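Local coordinates for protein alginate lyase (Aplysia kurodai, PDB 5GMT) that is a family 14 polysaccharide lyase that probably degrades alginate, with specificity for polymannuronate, by cleaving its glycosidic bonds, at residues G43-S48 with H72-A77; L59-E64 with S263-F268; D91-K96 with F268-P273; R181-F186 with Q222-N227. One frame throughout, in Å; residues are numbered along the deposited sequence.

Contact 1 (G43-S48 with H72-A77); sequences GDDSIS and HDHRGA
A short 3-10 turn, D44-S46, opens strand 47-50 and leans on the loop that enters strand 76-81. D45 supplies most of the polar grip. Its CG takes the crowded position between backbone N and carbonyl carbon (chi1 67°), bringing OD1 to 2.8 Å from the backbone N of H74. The bond is fairly straight (166° at the hydrogen), but the N-H meets OD1 from above the carboxylate plane. OD1 also lies over one face of the H74 ring, toward its rim, with carboxylate and ring planes 18° apart, while ring atom CD2 comes 3.3 Å from D45 O. E64 holds H74 ND1. Strands 38-42 and 47-50 belong to different sheets of the concanavalin-like β-sandwich, so the turn lies where the chain passes between them. One water joins D45 OD2 to R75 N and G76 O; a second donates to both D45 OD1 and D73 OD1, probably easing the repulsion of two carboxylates 4.0 Å apart at these oxygens. S46 OG accepts the N-H of G76 at 3.2 Å and also bonds F62 O. A CB on G43 would clash with G76 O and A77 CA. I47 rests CG1 on A77 CB, 3.8 Å away.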
# COMPACT_ATOMS: atom_id res chain seq x y z
N GLY A 43 -10.47 -3.45 11.69
CA GLY A 43 -10.97 -2.10 11.46
C GLY A 43 -12.41 -1.98 10.99
O GLY A 43 -12.75 -1.00 10.36
N ASP A 44 -13.24 -2.98 11.30
CA ASP A 44 -14.67 -2.98 10.95
C ASP A 44 -15.34 -1.64 11.23
O ASP A 44 -16.10 -1.13 10.41
CB ASP A 44 -15.40 -4.08 11.73
CG ASP A 44 -16.90 -4.13 11.43
OD1 ASP A 44 -17.65 -3.19 11.81
OD2 ASP A 44 -17.34 -5.13 10.82
N ASP A 45 -15.06 -1.09 12.41
CA ASP A 45 -15.73 0.14 12.85
C ASP A 45 -15.40 1.37 11.98
O ASP A 45 -16.11 2.37 12.03
CB ASP A 45 -15.43 0.41 14.34
CG ASP A 45 -13.95 0.75 14.61
OD1 ASP A 45 -13.63 1.11 15.77
OD2 ASP A 45 -13.12 0.69 13.68
N SER A 46 -14.33 1.29 11.19
CA SER A 46 -13.95 2.37 10.27
C SER A 46 -14.44 2.16 8.84
O SER A 46 -14.30 3.05 8.00
CB SER A 46 -12.43 2.55 10.25
OG SER A 46 -12.00 3.34 11.34
N ILE A 47 -15.01 1.00 8.57
CA ILE A 47 -15.34 0.65 7.19
C ILE A 47 -16.80 0.92 6.84
O ILE A 47 -17.72 0.52 7.57
CB ILE A 47 -15.02 -0.84 6.91
CG1 ILE A 47 -13.51 -1.05 6.99
CG2 ILE A 47 -15.57 -1.27 5.53
CD1 ILE A 47 -13.05 -2.49 6.78
N SER A 48 -17.00 1.63 5.74
CA SER A 48 -18.34 1.85 5.21
C SER A 48 -18.25 2.05 3.70
O SER A 48 -17.21 1.77 3.09
CB SER A 48 -19.00 3.06 5.89
OG SER A 48 -20.38 3.11 5.56
N HIS A 72 -7.76 2.38 20.07
CA HIS A 72 -8.61 1.19 19.98
C HIS A 72 -9.70 1.31 18.91
O HIS A 72 -10.06 0.31 18.28
CB HIS A 72 -9.23 0.91 21.36
CG HIS A 72 -9.94 -0.41 21.47
ND1 HIS A 72 -11.23 -0.60 21.02
CD2 HIS A 72 -9.57 -1.59 22.03
CE1 HIS A 72 -11.61 -1.84 21.27
NE2 HIS A 72 -10.62 -2.46 21.89
N ASP A 73 -10.21 2.52 18.70
CA ASP A 73 -11.43 2.72 17.90
C ASP A 73 -11.24 3.66 16.73
O ASP A 73 -10.52 4.66 16.84
CB ASP A 73 -12.56 3.25 18.79
CG ASP A 73 -12.84 2.36 19.97
OD1 ASP A 73 -13.07 1.15 19.75
OD2 ASP A 73 -12.78 2.86 21.11
N HIS A 74 -11.92 3.34 15.62
CA HIS A 74 -12.01 4.19 14.43
C HIS A 74 -10.66 4.74 14.00
O HIS A 74 -10.52 5.95 13.79
CB HIS A 74 -12.98 5.36 14.67
CG HIS A 74 -14.31 4.93 15.22
ND1 HIS A 74 -14.73 5.28 16.49
CD2 HIS A 74 -15.30 4.18 14.69
CE1 HIS A 74 -15.92 4.75 16.71
NE2 HIS A 74 -16.28 4.08 15.63
N ARG A 75 -9.68 3.87 13.84
CA ARG A 75 -8.33 4.32 13.50
C ARG A 75 -7.94 3.96 12.07
O ARG A 75 -6.82 4.26 11.64
CB ARG A 75 -7.30 3.73 14.47
CG ARG A 75 -7.07 2.23 14.26
CD ARG A 75 -5.96 1.69 15.14
NE ARG A 75 -5.73 0.26 14.96
CZ ARG A 75 -6.55 -0.68 15.42
NH1 ARG A 75 -7.65 -0.34 16.08
NH2 ARG A 75 -6.27 -1.96 15.21
N GLY A 76 -8.85 3.35 11.32
CA GLY A 76 -8.56 2.94 9.95
C GLY A 76 -8.85 1.46 9.76
O GLY A 76 -9.62 0.87 10.53
N ALA A 77 -8.24 0.84 8.76
CA ALA A 77 -8.52 -0.57 8.49
C ALA A 77 -7.39 -1.26 7.73
O ALA A 77 -6.52 -0.60 7.15
CB ALA A 77 -9.82 -0.70 7.72
O HOH W 1 -10.59 1.05 13.22
O HOH W 2 -15.44 1.04 17.97

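Contact 2 (L59-E64 with S263-F268); sequences LRIFYE and SYFKNF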
# COMPACT_ATOMS: atom_id res chain seq x y z
N LEU A 59 -15.27 2.20 -1.35
CA LEU A 59 -14.92 1.76 -0.01
C LEU A 59 -14.48 2.97 0.79
O LEU A 59 -13.54 3.66 0.40
CB LEU A 59 -13.80 0.72 -0.08
CG LEU A 59 -13.20 0.27 1.25
CD1 LEU A 59 -14.25 -0.44 2.09
CD2 LEU A 59 -11.98 -0.63 1.00
N ARG A 60 -15.17 3.26 1.90
CA ARG A 60 -14.83 4.45 2.67
C ARG A 60 -14.24 4.08 4.00
O ARG A 60 -14.79 3.24 4.72
CB ARG A 60 -16.06 5.36 2.88
CG ARG A 60 -15.69 6.75 3.41
CD ARG A 60 -16.91 7.56 3.86
NE ARG A 60 -17.38 7.12 5.18
CZ ARG A 60 -18.41 7.67 5.84
NH1 ARG A 60 -19.09 8.68 5.32
NH2 ARG A 60 -18.74 7.19 7.04
N ILE A 61 -13.12 4.70 4.33
CA ILE A 61 -12.46 4.50 5.60
C ILE A 61 -12.49 5.79 6.42
O ILE A 61 -12.10 6.85 5.93
CB ILE A 61 -10.98 4.06 5.42
CG1 ILE A 61 -10.87 2.88 4.45
CG2 ILE A 61 -10.35 3.77 6.78
CD1 ILE A 61 -11.61 1.62 4.91
N PHE A 62 -12.95 5.67 7.66
CA PHE A 62 -13.05 6.79 8.57
C PHE A 62 -11.90 6.77 9.58
O PHE A 62 -11.65 5.75 10.21
CB PHE A 62 -14.40 6.75 9.28
CG PHE A 62 -14.51 7.68 10.44
CD1 PHE A 62 -14.32 9.04 10.27
CD2 PHE A 62 -14.84 7.20 11.70
CE1 PHE A 62 -14.44 9.92 11.33
CE2 PHE A 62 -14.96 8.07 12.77
CZ PHE A 62 -14.76 9.43 12.59
N TYR A 63 -11.20 7.90 9.71
CA TYR A 63 -10.20 8.07 10.75
C TYR A 63 -10.68 9.15 11.70
O TYR A 63 -10.76 10.33 11.35
CB TYR A 63 -8.82 8.48 10.19
CG TYR A 63 -8.43 7.86 8.86
CD1 TYR A 63 -7.52 6.79 8.80
CD2 TYR A 63 -8.94 8.36 7.67
CE1 TYR A 63 -7.17 6.24 7.58
CE2 TYR A 63 -8.59 7.82 6.46
CZ TYR A 63 -7.70 6.76 6.42
OH TYR A 63 -7.36 6.24 5.20
N GLU A 64 -10.99 8.74 12.92
CA GLU A 64 -11.46 9.67 13.92
C GLU A 64 -10.36 10.65 14.31
O GLU A 64 -9.19 10.27 14.36
CB GLU A 64 -11.93 8.89 15.13
CG GLU A 64 -12.68 9.70 16.14
CD GLU A 64 -13.71 8.84 16.84
OE1 GLU A 64 -14.89 9.26 16.88
OE2 GLU A 64 -13.33 7.75 17.33
N SER A 263 -11.15 8.56 3.80
CA SER A 263 -10.62 8.22 2.50
C SER A 263 -11.64 7.35 1.77
O SER A 263 -12.44 6.66 2.40
CB SER A 263 -9.27 7.50 2.62
OG SER A 263 -9.35 6.33 3.41
N TYR A 264 -11.59 7.40 0.45
CA TYR A 264 -12.49 6.65 -0.41
C TYR A 264 -11.68 5.91 -1.46
O TYR A 264 -10.81 6.51 -2.08
CB TYR A 264 -13.48 7.57 -1.13
CG TYR A 264 -14.33 8.43 -0.22
CD1 TYR A 264 -13.77 9.48 0.50
CD2 TYR A 264 -15.70 8.21 -0.13
CE1 TYR A 264 -14.56 10.28 1.33
CE2 TYR A 264 -16.50 9.01 0.70
CZ TYR A 264 -15.92 10.04 1.42
OH TYR A 264 -16.69 10.83 2.22
N PHE A 265 -11.97 4.63 -1.68
CA PHE A 265 -11.21 3.86 -2.65
C PHE A 265 -12.15 3.25 -3.67
O PHE A 265 -13.20 2.72 -3.31
CB PHE A 265 -10.40 2.74 -1.97
CG PHE A 265 -9.38 3.22 -0.98
CD1 PHE A 265 -9.75 3.50 0.33
CD2 PHE A 265 -8.04 3.35 -1.34
CE1 PHE A 265 -8.82 3.92 1.26
CE2 PHE A 265 -7.10 3.78 -0.42
CZ PHE A 265 -7.49 4.06 0.88
N LYS A 266 -11.77 3.34 -4.93
CA LYS A 266 -12.52 2.68 -6.00
C LYS A 266 -11.58 2.21 -7.11
O LYS A 266 -10.38 2.51 -7.07
CB LYS A 266 -13.59 3.63 -6.55
CG LYS A 266 -13.01 4.82 -7.31
CD LYS A 266 -14.11 5.78 -7.79
CE LYS A 266 -13.53 6.99 -8.51
NZ LYS A 266 -12.79 6.61 -9.77
N ASN A 267 -12.10 1.47 -8.08
CA ASN A 267 -11.33 1.17 -9.30
C ASN A 267 -9.99 0.46 -9.01
O ASN A 267 -8.95 0.86 -9.53
CB ASN A 267 -11.10 2.47 -10.08
CG ASN A 267 -10.69 2.22 -11.52
OD1 ASN A 267 -10.85 1.12 -12.04
ND2 ASN A 267 -10.15 3.26 -12.17
N PHE A 268 -10.03 -0.56 -8.16
CA PHE A 268 -8.88 -1.44 -7.93
C PHE A 268 -8.59 -2.30 -9.15
O PHE A 268 -9.50 -2.82 -9.79
CB PHE A 268 -9.14 -2.37 -6.74
CG PHE A 268 -9.19 -1.67 -5.41
CD1 PHE A 268 -8.05 -1.56 -4.63
CD2 PHE A 268 -10.39 -1.14 -4.94
CE1 PHE A 268 -8.11 -0.92 -3.41
CE2 PHE A 268 -10.44 -0.52 -3.70
CZ PHE A 268 -9.30 -0.42 -2.94
O HOH W 3 -19.23 9.86 2.59
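R60 runs alongside Y264, both side chains pointing the same way from neighbouring antiparallel strands. R60 CB lies 3.9 Å from S263 O. CG, anti to the backbone N, then passes over one face of the Y264 ring, 3.8 Å from the centroid and 18° off the ring normal, a CH-π contact. CD continues across the ring toward CZ, 3.5 Å from Y264 CE2. Beyond CD the chain bends (chi3 78°), so the guanidinium stands almost upright to the ring, the two planes 88° apart. At the tip NH1 donates to a water in the guanidinium plane, and that water donates in turn to Y264 OH, which also bonds E102. R60 and Y264 form a non-hydrogen-bonded pair, flanked by the hydrogen-bonded pairs L59-F265 and I61-S263 with two backbone hydrogen bonds each. Strand 261-272 thereby joins strand 58-63 in one sheet of the concanavalin-like β-sandwich; L59, I61 and F265 point to its other face, against F244 of the opposing sheet. On this inner side S263 OG, in the crowded position between backbone N and carbonyl carbon, reaches the edge of the Y63 ring and hydrogen-bonds Y63 OH at 2.7 Å. T246 bonds the same hydroxyl, so the buried Y63 OH has two partners. I61 CB sits 3.4 Å from S263 OG, and its CG1 obliquely meets F265 CE1 at 3.9 Å. Farther along, N267 and F268 both face L19 in a G1 β bulge.

Contact 3 (D91-K96 with F268-P273); sequences DAMILK and FQILTP
P273 wedges its ring into the notch between two side chains of strand 92-102: its CG touches A92 CB and I94 CG1, each at 4.0 Å. I94 is the ridge beside it, CG1 leaning on the proline and CB on L271 CD1. That methyl fills the hollow between I94 and the extended K96 chain, whose CE lies 4.0 Å from L271 CD1; K96 CD crosses over Q269 NE2 at the next step. Replacing I94 by an alanine would remove CG1, CG2 and CD1, and would probably leave P273 and L271 with poorer packing on this side. Strand 92-102 pairs antiparallel with 261-272 here and with 191-199 on its other edge, placing it inside one sheet of the β-sandwich; backbone bonds of I94-L271 and K96-Q269 fix the register. On the face turned to strand 238-247, I270 splays its branches. CG2 presses on M93 CG at 3.5 Å, tighter than usual for carbons, and CG1 meets L95 CD1 at 3.8 Å. M93 bends at chi3 (-93°), and its SD lies 3.9 Å from I270 CG2. Where the strands part, a water donates to A92 O and P273 O, 2.7 Å from each.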
# COMPACT_ATOMS: atom_id res chain seq x y z
N ASP A 91 6.09 -12.80 -10.51
CA ASP A 91 7.28 -12.01 -10.16
C ASP A 91 7.15 -10.54 -10.52
O ASP A 91 8.00 -9.71 -10.14
CB ASP A 91 8.51 -12.61 -10.83
CG ASP A 91 8.83 -13.99 -10.32
OD1 ASP A 91 8.51 -14.27 -9.14
OD2 ASP A 91 9.38 -14.80 -11.09
N ALA A 92 6.10 -10.21 -11.28
CA ALA A 92 5.81 -8.82 -11.60
C ALA A 92 4.31 -8.54 -11.50
O ALA A 92 3.48 -9.33 -11.95
CB ALA A 92 6.33 -8.47 -13.00
N MET A 93 3.97 -7.41 -10.90
CA MET A 93 2.58 -7.10 -10.64
C MET A 93 2.39 -5.59 -10.67
O MET A 93 3.27 -4.85 -10.25
CB MET A 93 2.18 -7.69 -9.28
CG MET A 93 0.75 -8.05 -9.09
SD MET A 93 0.50 -8.76 -7.45
CE MET A 93 0.68 -10.51 -7.81
N ILE A 94 1.25 -5.15 -11.18
CA ILE A 94 0.87 -3.74 -11.11
C ILE A 94 -0.41 -3.61 -10.30
O ILE A 94 -1.41 -4.26 -10.60
CB ILE A 94 0.64 -3.12 -12.51
CG1 ILE A 94 1.91 -3.21 -13.37
CG2 ILE A 94 0.18 -1.68 -12.39
CD1 ILE A 94 1.70 -2.68 -14.79
N LEU A 95 -0.38 -2.79 -9.26
CA LEU A 95 -1.59 -2.47 -8.50
C LEU A 95 -2.05 -1.08 -8.88
O LEU A 95 -1.25 -0.15 -8.88
CB LEU A 95 -1.33 -2.52 -7.00
CG LEU A 95 -2.46 -2.04 -6.10
CD1 LEU A 95 -3.65 -2.97 -6.21
CD2 LEU A 95 -2.00 -1.94 -4.64
N LYS A 96 -3.34 -0.93 -9.19
CA LYS A 96 -3.90 0.39 -9.45
C LYS A 96 -5.09 0.59 -8.55
O LYS A 96 -5.82 -0.36 -8.30
CB LYS A 96 -4.34 0.55 -10.90
CG LYS A 96 -3.23 0.43 -11.92
CD LYS A 96 -3.75 0.69 -13.32
CE LYS A 96 -2.65 0.48 -14.35
NZ LYS A 96 -3.12 0.80 -15.73
N PHE A 268 -10.03 -0.56 -8.16
CA PHE A 268 -8.88 -1.44 -7.93
C PHE A 268 -8.59 -2.30 -9.15
O PHE A 268 -9.50 -2.82 -9.79
CB PHE A 268 -9.14 -2.37 -6.74
CG PHE A 268 -9.19 -1.67 -5.41
CD1 PHE A 268 -8.05 -1.56 -4.63
CD2 PHE A 268 -10.39 -1.14 -4.94
CE1 PHE A 268 -8.11 -0.92 -3.41
CE2 PHE A 268 -10.44 -0.52 -3.70
CZ PHE A 268 -9.30 -0.42 -2.94
N GLN A 269 -7.30 -2.50 -9.45
CA GLN A 269 -6.88 -3.43 -10.51
C GLN A 269 -5.54 -4.05 -10.17
O GLN A 269 -4.65 -3.37 -9.66
CB GLN A 269 -6.73 -2.73 -11.86
CG GLN A 269 -7.90 -1.92 -12.36
CD GLN A 269 -7.53 -1.20 -13.65
OE1 GLN A 269 -6.99 -1.81 -14.57
NE2 GLN A 269 -7.79 0.09 -13.70
N ILE A 270 -5.39 -5.33 -10.48
CA ILE A 270 -4.08 -5.96 -10.41
C ILE A 270 -3.78 -6.56 -11.77
O ILE A 270 -4.55 -7.39 -12.27
CB ILE A 270 -4.00 -7.03 -9.30
CG1 ILE A 270 -4.03 -6.35 -7.93
CG2 ILE A 270 -2.72 -7.83 -9.44
CD1 ILE A 270 -4.02 -7.34 -6.76
N LEU A 271 -2.69 -6.10 -12.37
CA LEU A 271 -2.21 -6.64 -13.64
C LEU A 271 -0.90 -7.39 -13.44
O LEU A 271 -0.18 -7.12 -12.48
CB LEU A 271 -2.00 -5.53 -14.67
CG LEU A 271 -3.19 -4.63 -14.96
CD1 LEU A 271 -3.19 -3.44 -14.02
CD2 LEU A 271 -3.14 -4.18 -16.42
N THR A 272 -0.60 -8.30 -14.37
CA THR A 272 0.67 -9.03 -14.32
C THR A 272 1.43 -8.85 -15.63
O THR A 272 1.22 -9.60 -16.58
CB THR A 272 0.45 -10.53 -14.07
OG1 THR A 272 -0.44 -11.06 -15.07
CG2 THR A 272 -0.14 -10.79 -12.69
N PRO A 273 2.32 -7.84 -15.69
CA PRO A 273 3.13 -7.65 -16.89
C PRO A 273 4.25 -8.67 -16.94
O PRO A 273 4.49 -9.37 -15.96
CB PRO A 273 3.70 -6.24 -16.70
CG PRO A 273 3.86 -6.13 -15.19
CD PRO A 273 2.71 -6.92 -14.60
O HOH W 4 4.05 -11.10 -13.90

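Contact 4 (R181-F186 with Q222-N227); sequences RGKFRF and QCYTAN
K183 lays its aliphatic chain obliquely across Y224, with K183 CD only 3.3 Å from ring atom CD1 and K183 CB 3.9 Å from Y224 CB. A bend at the last torsion (chi4 -60°) carries the amino end away from the strand. F184 sits beside it with CG in the crowded position (chi1 47°); F184 CD1 lies 4.1 Å from Y224 CB, which sits at the edge of the F184 ring. F184 CB meets Q222 CB at 4.1 Å, and Q222 OE1 reaches back over F184 CA. A water donates to both Q222 OE1 and R185 O and so bridges the two segments. No direct hydrogen bond crosses here: a loop leading to strand 191-199 packs on the edge strand 222-229 of a β-sandwich sheet. Within the strand, A226 N lies over one face of the Y224 ring; farther out, D168 bonds Y224 OH, and G149 holds the loop backbone at G182 and F184. Strand 208-216 supports F184 through I212 and V214, and the C213-C223 disulfide ties it to 222-229. An alanine at Y224 would remove the ring and hydroxyl, and would probably cost K183 CD and CE the ring they lie against, and D168 a partner. With carbon surfaces and one bridging water doing the work, the contact depends on shape more than charge; the loop's charged ends, R181 with E150 and R185 with D148, are paired outside it.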
# COMPACT_ATOMS: atom_id res chain seq x y z
N ARG A 181 10.44 9.67 -0.81
CA ARG A 181 9.56 10.59 -0.08
C ARG A 181 9.60 11.97 -0.70
O ARG A 181 10.67 12.55 -0.93
CB ARG A 181 9.95 10.66 1.40
CG ARG A 181 8.95 11.45 2.26
CD ARG A 181 9.48 11.67 3.68
NE ARG A 181 9.67 10.41 4.41
CZ ARG A 181 10.17 10.34 5.63
NH1 ARG A 181 10.55 11.45 6.26
NH2 ARG A 181 10.31 9.17 6.24
N GLY A 182 8.41 12.49 -1.01
CA GLY A 182 8.28 13.82 -1.57
C GLY A 182 8.34 13.89 -3.08
O GLY A 182 8.12 14.96 -3.66
N LYS A 183 8.65 12.77 -3.73
CA LYS A 183 8.72 12.74 -5.19
C LYS A 183 7.33 12.75 -5.81
O LYS A 183 7.18 13.07 -6.99
CB LYS A 183 9.51 11.52 -5.66
CG LYS A 183 10.98 11.61 -5.26
CD LYS A 183 11.87 10.86 -6.22
CE LYS A 183 13.34 10.99 -5.81
NZ LYS A 183 13.81 12.40 -5.79
N PHE A 184 6.33 12.39 -5.02
CA PHE A 184 4.94 12.61 -5.40
C PHE A 184 4.23 13.10 -4.15
O PHE A 184 4.75 12.97 -3.05
CB PHE A 184 4.29 11.34 -5.96
CG PHE A 184 4.53 10.09 -5.14
CD1 PHE A 184 5.67 9.33 -5.33
CD2 PHE A 184 3.61 9.68 -4.18
CE1 PHE A 184 5.91 8.19 -4.58
CE2 PHE A 184 3.83 8.53 -3.43
CZ PHE A 184 4.98 7.79 -3.63
N ARG A 185 3.05 13.69 -4.32
CA ARG A 185 2.37 14.30 -3.19
C ARG A 185 0.87 14.13 -3.34
O ARG A 185 0.35 14.13 -4.45
CB ARG A 185 2.73 15.80 -3.07
CG ARG A 185 2.05 16.51 -1.88
CD ARG A 185 2.50 17.97 -1.71
NE ARG A 185 3.71 18.09 -0.89
CZ ARG A 185 4.14 19.22 -0.33
NH1 ARG A 185 3.47 20.35 -0.48
NH2 ARG A 185 5.26 19.21 0.39
N PHE A 186 0.21 13.97 -2.21
CA PHE A 186 -1.24 13.83 -2.17
C PHE A 186 -1.88 15.16 -1.82
O PHE A 186 -1.35 15.91 -1.00
CB PHE A 186 -1.62 12.75 -1.16
CG PHE A 186 -0.99 11.42 -1.45
CD1 PHE A 186 -1.36 10.69 -2.56
CD2 PHE A 186 -0.02 10.91 -0.61
CE1 PHE A 186 -0.78 9.46 -2.84
CE2 PHE A 186 0.57 9.68 -0.88
CZ PHE A 186 0.19 8.96 -1.99
N GLN A 222 2.87 12.42 -11.40
CA GLN A 222 4.23 12.38 -10.87
C GLN A 222 4.63 10.94 -10.59
O GLN A 222 3.91 10.21 -9.92
CB GLN A 222 4.34 13.23 -9.60
CG GLN A 222 4.33 14.73 -9.89
CD GLN A 222 4.83 15.59 -8.75
OE1 GLN A 222 4.39 15.44 -7.61
NE2 GLN A 222 5.75 16.49 -9.05
N CYS A 223 5.78 10.52 -11.12
CA CYS A 223 6.20 9.14 -10.94
C CYS A 223 7.54 9.09 -10.23
O CYS A 223 8.34 10.02 -10.33
CB CYS A 223 6.31 8.41 -12.27
SG CYS A 223 4.78 8.26 -13.20
N TYR A 224 7.76 8.00 -9.51
CA TYR A 224 9.05 7.74 -8.88
C TYR A 224 9.41 6.29 -9.11
O TYR A 224 8.58 5.41 -8.91
CB TYR A 224 8.99 8.03 -7.38
CG TYR A 224 10.05 7.30 -6.59
CD1 TYR A 224 11.40 7.60 -6.78
CD2 TYR A 224 9.72 6.33 -5.66
CE1 TYR A 224 12.38 6.94 -6.06
CE2 TYR A 224 10.69 5.66 -4.94
CZ TYR A 224 12.02 5.97 -5.15
OH TYR A 224 12.98 5.30 -4.43
N THR A 225 10.65 6.04 -9.54
CA THR A 225 11.11 4.67 -9.68
C THR A 225 12.20 4.36 -8.67
O THR A 225 13.26 4.97 -8.68
CB THR A 225 11.62 4.38 -11.09
OG1 THR A 225 10.54 4.49 -12.03
CG2 THR A 225 12.20 2.97 -11.16
N ALA A 226 11.91 3.42 -7.78
CA ALA A 226 12.92 2.86 -6.88
C ALA A 226 13.59 1.67 -7.56
O ALA A 226 12.98 0.62 -7.70
CB ALA A 226 12.29 2.42 -5.56
N ASN A 227 14.83 1.80 -8.00
CA ASN A 227 15.43 0.61 -8.57
C ASN A 227 16.53 0.06 -7.69
O ASN A 227 16.75 0.56 -6.58
CB ASN A 227 15.91 0.86 -9.99
CG ASN A 227 16.85 1.99 -10.11
OD1 ASN A 227 17.69 2.23 -9.23
ND2 ASN A 227 16.73 2.73 -11.22
O HOH W 5 1.47 13.94 -7.44

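Contacts 1 and 2 touch, their centres 11 Å apart: S48 O lies 2.8 Å from R60 N and I47 CG2 3.8 Å from L59 CD1, so 59-64 is gripped by strand 47-50 on one edge and 261-272 on the other. Contact 3 continues along 261-272, sharing F268 with contact 2, although their centres are 20 Å apart. Contact 4 falls within the chain loop closed by contact 3; its centre is 18 Å from contact 3 and 28 Å from contact 1, on the opposite side of the chain's centre from contact 1. All four reach the same curved sheet. None includes a bound ligand; contact 4 packs a loop on strand 222-229 of that sheet.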